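Local coordinates for protein apical membrane antigen 1 (Babesia divergens, PDB 4APM) that probably takes part in host cell invasion by this apicomplexan parasite, as a calcium-binding membrane antigen of the moving junction, at residues Trp316-Ser321 with Leu325-Glu330; Ile338-Phe343 with Gly410-Cys415; Leu390-Leu395 with Val401-Ser406. One frame throughout, in Å; residues are numbered along the deposited sequence.

Contact 1: residues Trp316-Ser321 with Leu325-Glu330; sequences WANYDS and LCRVIE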
loop_
_atom_site.group_PDB
_atom_site.type_symbol
_atom_site.label_atom_id
_atom_site.label_comp_id
_atom_site.label_asym_id
_atom_site.label_seq_id
_atom_site.Cartn_x
_atom_site.Cartn_y
_atom_site.Cartn_z
ATOM N N TRP A 316 -1.252 2.928 6.663
ATOM C CA TRP A 316 -0.849 1.637 7.242
ATOM C C TRP A 316 -1.946 1.208 8.162
ATOM O O TRP A 316 -2.675 2.059 8.722
ATOM C CB TRP A 316 0.451 1.762 8.053
ATOM C CG TRP A 316 1.546 2.628 7.451
ATOM C CD1 TRP A 316 2.648 2.203 6.704
ATOM C CD2 TRP A 316 1.722 4.086 7.594
ATOM N NE1 TRP A 316 3.457 3.284 6.363
ATOM C CE2 TRP A 316 2.947 4.433 6.860
ATOM C CE3 TRP A 316 0.985 5.104 8.186
ATOM C CZ2 TRP A 316 3.420 5.730 6.792
ATOM C CZ3 TRP A 316 1.484 6.426 8.113
ATOM C CH2 TRP A 316 2.676 6.721 7.435
ATOM N N ALA A 317 -2.131 -0.106 8.273
ATOM C CA ALA A 317 -3.143 -0.672 9.174
ATOM C C ALA A 317 -2.669 -1.998 9.752
ATOM O O ALA A 317 -1.879 -2.719 9.121
ATOM C CB ALA A 317 -4.474 -0.862 8.447
ATOM N N ASN A 318 -3.137 -2.291 10.963
ATOM C CA ASN A 318 -2.932 -3.587 11.599
ATOM C C ASN A 318 -4.218 -4.336 11.594
ATOM O O ASN A 318 -5.214 -3.870 12.132
ATOM C CB ASN A 318 -2.531 -3.398 13.044
ATOM C CG ASN A 318 -1.363 -2.473 13.189
ATOM O OD1 ASN A 318 -1.548 -1.273 13.375
ATOM N ND2 ASN A 318 -0.157 -3.000 13.017
ATOM N N TYR A 319 -4.209 -5.492 10.957
ATOM C CA TYR A 319 -5.371 -6.325 10.921
ATOM C C TYR A 319 -5.131 -7.549 11.785
ATOM O O TYR A 319 -4.242 -8.347 11.505
ATOM C CB TYR A 319 -5.687 -6.751 9.502
ATOM C CG TYR A 319 -6.820 -7.719 9.467
ATOM C CD1 TYR A 319 -8.082 -7.354 9.943
ATOM C CD2 TYR A 319 -6.605 -9.046 9.104
ATOM C CE1 TYR A 319 -9.140 -8.259 9.925
ATOM C CE2 TYR A 319 -7.635 -9.955 9.100
ATOM C CZ TYR A 319 -8.890 -9.564 9.518
ATOM O OH TYR A 319 -9.885 -10.490 9.544
ATOM N N ASP A 320 -5.924 -7.686 12.838
ATOM C CA ASP A 320 -5.825 -8.838 13.719
ATOM C C ASP A 320 -6.764 -9.914 13.205
ATOM O O ASP A 320 -7.979 -9.779 13.310
ATOM C CB ASP A 320 -6.219 -8.460 15.145
ATOM C CG ASP A 320 -5.955 -9.587 16.135
ATOM O OD1 ASP A 320 -6.225 -10.773 15.796
ATOM O OD2 ASP A 320 -5.455 -9.294 17.234
ATOM N N SER A 321 -6.215 -10.962 12.604
ATOM C CA SER A 321 -7.076 -11.983 12.009
ATOM C C SER A 321 -7.815 -12.848 13.033
ATOM O O SER A 321 -8.762 -13.510 12.674
ATOM C CB SER A 321 -6.297 -12.865 11.021
ATOM O OG SER A 321 -5.211 -13.482 11.684
ATOM N N LEU A 325 -10.225 -7.004 14.330
ATOM C CA LEU A 325 -10.077 -5.584 14.556
ATOM C C LEU A 325 -9.050 -4.978 13.589
ATOM O O LEU A 325 -7.891 -5.394 13.544
ATOM C CB LEU A 325 -9.772 -5.260 16.008
ATOM C CG LEU A 325 -9.753 -3.771 16.386
ATOM C CD1 LEU A 325 -11.141 -3.142 16.336
ATOM C CD2 LEU A 325 -9.186 -3.614 17.778
ATOM N N CYS A 326 -9.512 -4.005 12.810
ATOM C CA CYS A 326 -8.667 -3.265 11.912
ATOM C C CYS A 326 -8.281 -1.925 12.568
ATOM O O CYS A 326 -9.138 -1.098 12.820
ATOM C CB CYS A 326 -9.412 -3.012 10.596
ATOM S SG CYS A 326 -8.486 -2.051 9.369
ATOM N N ARG A 327 -6.997 -1.726 12.862
ATOM C CA ARG A 327 -6.558 -0.459 13.437
ATOM C C ARG A 327 -5.812 0.372 12.392
ATOM O O ARG A 327 -4.687 0.045 12.038
ATOM C CB ARG A 327 -5.672 -0.684 14.663
ATOM C CG ARG A 327 -6.317 -1.505 15.780
ATOM C CD ARG A 327 -5.534 -1.341 17.097
ATOM N NE ARG A 327 -4.125 -1.754 16.974
ATOM C CZ ARG A 327 -3.071 -0.925 16.976
ATOM N NH1 ARG A 327 -3.220 0.397 17.134
ATOM N NH2 ARG A 327 -1.847 -1.426 16.872
ATOM N N VAL A 328 -6.431 1.429 11.887
ATOM C CA VAL A 328 -5.710 2.280 10.973
ATOM C C VAL A 328 -4.918 3.383 11.665
ATOM O O VAL A 328 -5.333 3.893 12.710
ATOM C CB VAL A 328 -6.477 2.635 9.664
ATOM C CG1 VAL A 328 -7.848 1.983 9.595
ATOM C CG2 VAL A 328 -6.452 4.120 9.322
ATOM N N ILE A 329 -3.680 3.561 11.209
ATOM C CA ILE A 329 -2.720 4.440 11.864
ATOM C C ILE A 329 -2.169 5.504 10.912
ATOM O O ILE A 329 -2.211 5.357 9.705
ATOM C CB ILE A 329 -1.544 3.663 12.497
ATOM C CG1 ILE A 329 -0.762 2.878 11.428
ATOM C CG2 ILE A 329 -2.043 2.789 13.658
ATOM C CD1 ILE A 329 0.523 2.235 11.926
ATOM N N GLU A 330 -1.649 6.580 11.479
ATOM C CA GLU A 330 -1.213 7.683 10.667
ATOM C C GLU A 330 0.199 8.144 10.976
ATOM O O GLU A 330 0.674 9.094 10.365
ATOM C CB GLU A 330 -2.195 8.854 10.753
ATOM C CG GLU A 330 -2.175 9.624 12.073
ATOM C CD GLU A 330 -3.359 10.573 12.177
ATOM O OE1 GLU A 330 -3.886 11.021 11.127
ATOM O OE2 GLU A 330 -3.800 10.831 13.307
#
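Asn318 and Arg327 face each other across the middle of two antiparallel strands and exchange both backbone bonds, Asn318 N to Arg327 O at 3.0 Å and Arg327 N to Asn318 O at 2.9 Å. A further bond toward the turn, from Asp320 N to Leu325 O at 3.1 Å, is nearly straight, with 174° at the hydrogen. Alternating with these positions, Tyr319 with Cys326 and, on the other side of Asn318, Ala317 with Val328 are non-hydrogen-bonded pairs; there Ala317 CA lies 3.3 Å from Arg327 O, a CA-H...O contact. The two segments therefore form a beta hairpin, 316-320 and 325-329, whose axes come within 4.6 Å; it supplies the two inner strands of a four-stranded antiparallel sheet, between strands 242-245 and 342-346. On the face carrying Ala317, Tyr319 and Cys326, helix 249-257 packs down, and Cys326 is tied to it by the disulfide to Cys252. The face of Asn318, Arg327 and Ile329 looks instead to strand 225-231. Here the end of the Asn318 amide lies beside the face of the Arg327 guanidinium, the two planes only 4° apart, while Arg327 NH1 is bound by Ile238 O and Ser240 OG. Near the Trp316 end, Ile329 CG1 touches Trp316 CB at 3.8 Å, and Ile329 O meets the indole edge in its plane, 3.5 Å from Trp316 CE3; Phe19 O takes the indole NE1. The packing thins at both extremities: Glu330 points its exposed side chain away from the partner strand, and Asp320 is partly exposed.

Contact 2: residues Ile338-Phe343 with Gly410-Cys415; sequences IDAGSF and GTYYYC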
loop_
_atom_site.group_PDB
_atom_site.type_symbol
_atom_site.label_atom_id
_atom_site.label_comp_id
_atom_site.label_asym_id
_atom_site.label_seq_id
_atom_site.Cartn_x
_atom_site.Cartn_y
_atom_site.Cartn_z
ATOM N N ILE A 338 6.240 -8.674 17.060
ATOM C CA ILE A 338 5.694 -9.941 16.607
ATOM C C ILE A 338 4.429 -10.297 17.390
ATOM O O ILE A 338 4.313 -9.998 18.587
ATOM C CB ILE A 338 6.723 -11.108 16.562
ATOM C CG1 ILE A 338 6.134 -12.290 15.784
ATOM C CG2 ILE A 338 7.131 -11.562 17.959
ATOM C CD1 ILE A 338 6.900 -13.585 15.943
ATOM N N ASP A 339 3.450 -10.842 16.680
ATOM C CA ASP A 339 2.173 -11.208 17.269
ATOM C C ASP A 339 1.396 -12.089 16.291
ATOM O O ASP A 339 1.014 -11.633 15.226
ATOM C CB ASP A 339 1.364 -9.954 17.626
ATOM C CG ASP A 339 0.035 -10.286 18.262
ATOM O OD1 ASP A 339 0.031 -10.911 19.347
ATOM O OD2 ASP A 339 -1.011 -9.952 17.665
ATOM N N ALA A 340 1.211 -13.364 16.637
ATOM C CA ALA A 340 0.564 -14.335 15.749
ATOM C C ALA A 340 -0.823 -13.894 15.341
ATOM O O ALA A 340 -1.603 -13.457 16.178
ATOM C CB ALA A 340 0.493 -15.704 16.424
ATOM N N GLY A 341 -1.142 -14.062 14.058
ATOM C CA GLY A 341 -2.454 -13.708 13.526
ATOM C C GLY A 341 -2.635 -12.251 13.115
ATOM O O GLY A 341 -3.648 -11.894 12.501
ATOM N N SER A 342 -1.670 -11.397 13.448
ATOM C CA SER A 342 -1.761 -9.995 13.043
ATOM C C SER A 342 -1.102 -9.696 11.686
ATOM O O SER A 342 -0.018 -10.229 11.377
ATOM C CB SER A 342 -1.179 -9.082 14.119
ATOM O OG SER A 342 -0.896 -7.804 13.561
ATOM N N PHE A 343 -1.716 -8.807 10.899
ATOM C CA PHE A 343 -1.155 -8.455 9.581
ATOM C C PHE A 343 -0.882 -6.964 9.454
ATOM O O PHE A 343 -1.765 -6.151 9.705
ATOM C CB PHE A 343 -2.079 -8.919 8.464
ATOM C CG PHE A 343 -2.101 -10.414 8.276
ATOM C CD1 PHE A 343 -2.925 -11.226 9.072
ATOM C CD2 PHE A 343 -1.282 -11.026 7.320
ATOM C CE1 PHE A 343 -2.948 -12.608 8.906
ATOM C CE2 PHE A 343 -1.318 -12.401 7.139
ATOM C CZ PHE A 343 -2.157 -13.193 7.922
ATOM N N GLY A 410 8.036 -19.767 13.656
ATOM C CA GLY A 410 7.698 -20.759 14.686
ATOM C C GLY A 410 7.560 -20.096 16.050
ATOM O O GLY A 410 6.919 -19.037 16.167
ATOM N N THR A 411 8.211 -20.671 17.065
ATOM C CA THR A 411 7.929 -20.335 18.462
ATOM C C THR A 411 8.527 -18.990 18.866
ATOM O O THR A 411 9.693 -18.697 18.574
ATOM C CB THR A 411 8.474 -21.416 19.442
ATOM O OG1 THR A 411 8.098 -22.714 18.981
ATOM C CG2 THR A 411 7.917 -21.220 20.857
ATOM N N TYR A 412 7.755 -18.202 19.607
ATOM C CA TYR A 412 8.288 -16.979 20.188
ATOM C C TYR A 412 7.698 -16.801 21.568
ATOM O O TYR A 412 6.827 -17.556 21.961
ATOM C CB TYR A 412 7.965 -15.764 19.288
ATOM C CG TYR A 412 6.497 -15.385 19.269
ATOM C CD1 TYR A 412 5.595 -16.066 18.459
ATOM C CD2 TYR A 412 6.011 -14.357 20.082
ATOM C CE1 TYR A 412 4.246 -15.755 18.475
ATOM C CE2 TYR A 412 4.659 -14.027 20.089
ATOM C CZ TYR A 412 3.788 -14.731 19.281
ATOM O OH TYR A 412 2.452 -14.423 19.280
ATOM N N TYR A 413 8.107 -15.741 22.252
ATOM C CA TYR A 413 7.857 -15.583 23.678
ATOM C C TYR A 413 7.065 -14.332 24.000
ATOM O O TYR A 413 7.280 -13.272 23.389
ATOM C CB TYR A 413 9.181 -15.553 24.440
ATOM C CG TYR A 413 10.063 -16.696 24.046
ATOM C CD1 TYR A 413 9.867 -17.964 24.592
ATOM C CD2 TYR A 413 11.010 -16.550 23.030
ATOM C CE1 TYR A 413 10.640 -19.034 24.198
ATOM C CE2 TYR A 413 11.786 -17.622 22.620
ATOM C CZ TYR A 413 11.595 -18.858 23.214
ATOM O OH TYR A 413 12.355 -19.923 22.820
ATOM N N TYR A 414 6.184 -14.450 24.993
ATOM C CA TYR A 414 5.485 -13.302 25.537
ATOM C C TYR A 414 5.407 -13.297 27.071
ATOM O O TYR A 414 5.557 -14.333 27.721
ATOM C CB TYR A 414 4.100 -13.144 24.895
ATOM C CG TYR A 414 3.063 -14.174 25.283
ATOM C CD1 TYR A 414 2.961 -15.384 24.600
ATOM C CD2 TYR A 414 2.094 -13.883 26.238
ATOM C CE1 TYR A 414 1.972 -16.305 24.911
ATOM C CE2 TYR A 414 1.111 -14.806 26.567
ATOM C CZ TYR A 414 1.048 -16.007 25.894
ATOM O OH TYR A 414 0.046 -16.907 26.202
ATOM N N CYS A 415 5.185 -12.111 27.630
ATOM C CA CYS A 415 5.129 -11.927 29.066
ATOM C C CYS A 415 3.707 -11.739 29.568
ATOM O O CYS A 415 3.056 -10.742 29.246
ATOM C CB CYS A 415 5.947 -10.724 29.467
ATOM S SG CYS A 415 6.153 -10.626 31.247
#
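Tyr412 reaches across to the corner at Ala340-Gly341, where its OH accepts the backbone N-H of Ala340 at 3.1 Å in an almost straight bond, 171° at the hydrogen. Ile338 packs on the same ring. Ile338 CD1 sits over one face, 4.0 Å from the Tyr412 centroid and 24° off the ring normal, a CH-pi contact, and Ile338 CG2 comes to 3.7 Å from Tyr412 CD2. The hydroxyl is thus held by a backbone N-H and one ring face by the isoleucine. At chi1 70° the Tyr412 ring stands between its own backbone N and carbonyl carbon, which sends it off strand 410-416 toward strand 335-339. The bonded Ala340 lies in a type II beta turn from Asp339 to Ser342, closed by Ser342 N to Asp339 O at 3.2 Å, and Gly341 has a positive phi. Through this corner the chain leaves strand 335-339, an edge of the seven-stranded mixed sheet, for strand 342-346 of the four-stranded one. Further out, Asp224 OD1 accepts from Gly341 N, and Thr388 OG1 is hydrogen-bonded to Ile338 O. Behind Tyr412, its strand is bonded through the backbone to Lys404, and Gly410 O lies in the ring plane at its edge.

Contact 3: residues Leu390-Leu395 with Val401-Ser406; sequences LSREAL and VHEKYS. With ACT (acetate ion), chain D.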
loop_
_atom_site.group_PDB
_atom_site.type_symbol
_atom_site.label_atom_id
_atom_site.label_comp_id
_atom_site.label_asym_id
_atom_site.label_seq_id
_atom_site.Cartn_x
_atom_site.Cartn_y
_atom_site.Cartn_z
ATOM N N LEU A 390 11.245 -12.479 19.809
ATOM C CA LEU A 390 11.624 -13.716 19.101
ATOM C C LEU A 390 12.603 -14.596 19.909
ATOM O O LEU A 390 12.866 -15.734 19.536
ATOM C CB LEU A 390 12.274 -13.353 17.768
ATOM C CG LEU A 390 11.534 -13.552 16.444
ATOM C CD1 LEU A 390 10.096 -13.976 16.638
ATOM C CD2 LEU A 390 11.638 -12.286 15.615
ATOM N N SER A 391 13.177 -14.029 20.972
ATOM C CA SER A 391 14.089 -14.746 21.864
ATOM C C SER A 391 13.765 -14.458 23.333
ATOM O O SER A 391 13.299 -13.355 23.675
ATOM C CB SER A 391 15.532 -14.341 21.579
ATOM O OG SER A 391 15.828 -13.120 22.228
ATOM N N ARG A 392 14.056 -15.438 24.198
ATOM C CA ARG A 392 13.824 -15.328 25.649
ATOM C C ARG A 392 14.727 -14.260 26.270
ATOM O O ARG A 392 14.326 -13.523 27.179
ATOM C CB ARG A 392 14.065 -16.689 26.319
ATOM C CG ARG A 392 13.201 -16.974 27.547
ATOM C CD ARG A 392 13.039 -18.484 27.763
ATOM N NE ARG A 392 11.758 -18.844 28.394
ATOM C CZ ARG A 392 11.007 -19.885 28.027
ATOM N NH1 ARG A 392 11.392 -20.663 27.025
ATOM N NH2 ARG A 392 9.855 -20.138 28.642
ATOM N N GLU A 393 15.944 -14.164 25.752
ATOM C CA GLU A 393 16.912 -13.187 26.232
ATOM C C GLU A 393 16.504 -11.741 25.897
ATOM O O GLU A 393 16.711 -10.826 26.710
ATOM C CB GLU A 393 18.309 -13.501 25.672
ATOM C CG GLU A 393 18.311 -14.111 24.269
ATOM C CD GLU A 393 18.434 -15.638 24.254
ATOM O OE1 GLU A 393 19.554 -16.155 24.466
ATOM O OE2 GLU A 393 17.428 -16.324 23.971
ATOM N N ALA A 394 15.916 -11.543 24.712
ATOM C CA ALA A 394 15.478 -10.208 24.271
ATOM C C ALA A 394 14.186 -9.740 24.958
ATOM O O ALA A 394 14.015 -8.551 25.242
ATOM C CB ALA A 394 15.322 -10.169 22.759
ATOM N N LEU A 395 13.289 -10.684 25.227
ATOM C CA LEU A 395 12.040 -10.389 25.925
ATOM C C LEU A 395 12.246 -9.716 27.286
ATOM O O LEU A 395 12.862 -10.289 28.180
ATOM C CB LEU A 395 11.232 -11.671 26.113
ATOM C CG LEU A 395 9.922 -11.509 26.880
ATOM C CD1 LEU A 395 8.933 -10.651 26.087
ATOM C CD2 LEU A 395 9.340 -12.884 27.170
ATOM N N VAL A 401 6.903 -16.026 31.519
ATOM C CA VAL A 401 7.211 -16.131 30.100
ATOM C C VAL A 401 6.454 -17.299 29.508
ATOM O O VAL A 401 6.425 -18.376 30.091
ATOM C CB VAL A 401 8.717 -16.318 29.845
ATOM C CG1 VAL A 401 8.979 -16.472 28.351
ATOM C CG2 VAL A 401 9.503 -15.140 30.395
ATOM N N HIS A 402 5.772 -17.059 28.393
ATOM C CA HIS A 402 5.082 -18.123 27.682
ATOM C C HIS A 402 5.684 -18.289 26.326
ATOM O O HIS A 402 6.484 -17.470 25.881
ATOM C CB HIS A 402 3.593 -17.807 27.521
ATOM C CG HIS A 402 2.853 -17.635 28.822
ATOM N ND1 HIS A 402 1.781 -18.392 29.153
ATOM C CD2 HIS A 402 3.049 -16.744 29.876
ATOM C CE1 HIS A 402 1.335 -18.021 30.363
ATOM N NE2 HIS A 402 2.096 -16.993 30.793
ATOM N N GLU A 403 5.267 -19.342 25.645
ATOM C CA GLU A 403 5.684 -19.589 24.286
ATOM C C GLU A 403 4.455 -19.652 23.412
ATOM O O GLU A 403 3.422 -20.195 23.815
ATOM C CB GLU A 403 6.472 -20.891 24.193
ATOM C CG GLU A 403 7.926 -20.714 24.577
ATOM C CD GLU A 403 8.564 -21.993 25.078
ATOM O OE1 GLU A 403 8.484 -23.017 24.363
ATOM O OE2 GLU A 403 9.158 -21.963 26.184
ATOM N N LYS A 404 4.549 -19.041 22.238
ATOM C CA LYS A 404 3.468 -19.091 21.276
ATOM C C LYS A 404 4.033 -19.449 19.919
ATOM O O LYS A 404 5.179 -19.109 19.605
ATOM C CB LYS A 404 2.739 -17.737 21.224
ATOM C CG LYS A 404 1.516 -17.735 20.329
ATOM C CD LYS A 404 0.317 -17.119 21.033
ATOM C CE LYS A 404 -0.852 -16.994 20.070
ATOM N NZ LYS A 404 -1.863 -15.984 20.492
ATOM N N TYR A 405 3.243 -20.162 19.132
ATOM C CA TYR A 405 3.609 -20.472 17.761
ATOM C C TYR A 405 3.305 -19.307 16.838
ATOM O O TYR A 405 2.237 -18.718 16.937
ATOM C CB TYR A 405 2.835 -21.687 17.273
ATOM C CG TYR A 405 3.140 -22.060 15.846
ATOM C CD1 TYR A 405 4.308 -22.755 15.518
ATOM C CD2 TYR A 405 2.268 -21.716 14.819
ATOM C CE1 TYR A 405 4.603 -23.079 14.204
ATOM C CE2 TYR A 405 2.546 -22.049 13.505
ATOM C CZ TYR A 405 3.711 -22.727 13.199
ATOM O OH TYR A 405 3.971 -23.055 11.883
ATOM N N SER A 406 4.226 -19.019 15.912
ATOM C CA SER A 406 3.942 -18.163 14.748
ATOM C C SER A 406 4.334 -18.866 13.458
ATOM O O SER A 406 5.391 -19.476 13.400
ATOM C CB SER A 406 4.721 -16.849 14.857
ATOM O OG SER A 406 6.019 -16.992 14.318
HETATM C C ACT D . -0.385 -12.992 22.360
HETATM O O ACT D . -0.558 -12.498 23.494
HETATM O OXT ACT D . -1.255 -13.723 21.844
HETATM C CH3 ACT D . 0.890 -12.708 21.608
#
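Arg392 and Glu403 form the salt bridge of this contact. Arg392 NH1 donates to Glu403 OE2 at 2.7 Å with 145° at the hydrogen, and Arg392 NH2 adds a weak bond to the same oxygen at 3.1 Å. Guanidinium and carboxylate planes are 88° apart, so the two groups do not form a flat paired arrangement; NH1 approaches OE2 from above the carboxylate plane. Both residues are exposed, and solvent would be expected to moderate the attraction. The arginine chain, extended from CG to NE, spans the gap and passes Val401, whose CG1 comes to 3.7 Å from Arg392 NE. Inward, Leu395 and Val401 meet tip to tip, Leu395 CD2 lying 3.8 Å from Val401 CG1. The loop is shaped by an ST motif in which Ser391 OG accepts from Ala394 N at 2.9 Å, with Leu395 N bonded to Ser391 O. Farther along, Lys404 NZ holds an acetate, probably from the crystallisation liquor, through its OXT at 2.7 Å. Leu395 also packs on Thr387 and Ala389 of strand 387-389, while Arg392 and Glu403 both touch Tyr413 of strand 410-416; the loop thus bridges from strand 387-389 to strand 400-406, one of the two outermost strands of the mixed sheet.

How the contacts relate
Contact 1 is the buried one, about 13 Å from the chain's centre by centre-to-centre distance, against about 23 Å for contact 2 and 30 Å for contact 3. Its chemistry is regular strand pairing, whereas contact 2 rests on one aromatic side chain meeting a turn, and contact 3 combines an exposed ion pair with a small apolar patch. Contacts 1 and 2 share the four-stranded sheet: Tyr319 O lies 2.6 Å from Phe343 N, a probable hydrogen bond. Contacts 2 and 3 share the mixed sheet through strands 410-416 and 400-406, with Tyr414 O 2.8 Å from His402 N, again a probable hydrogen bond. Contacts 1 and 3 do not touch; contact 2 connects them.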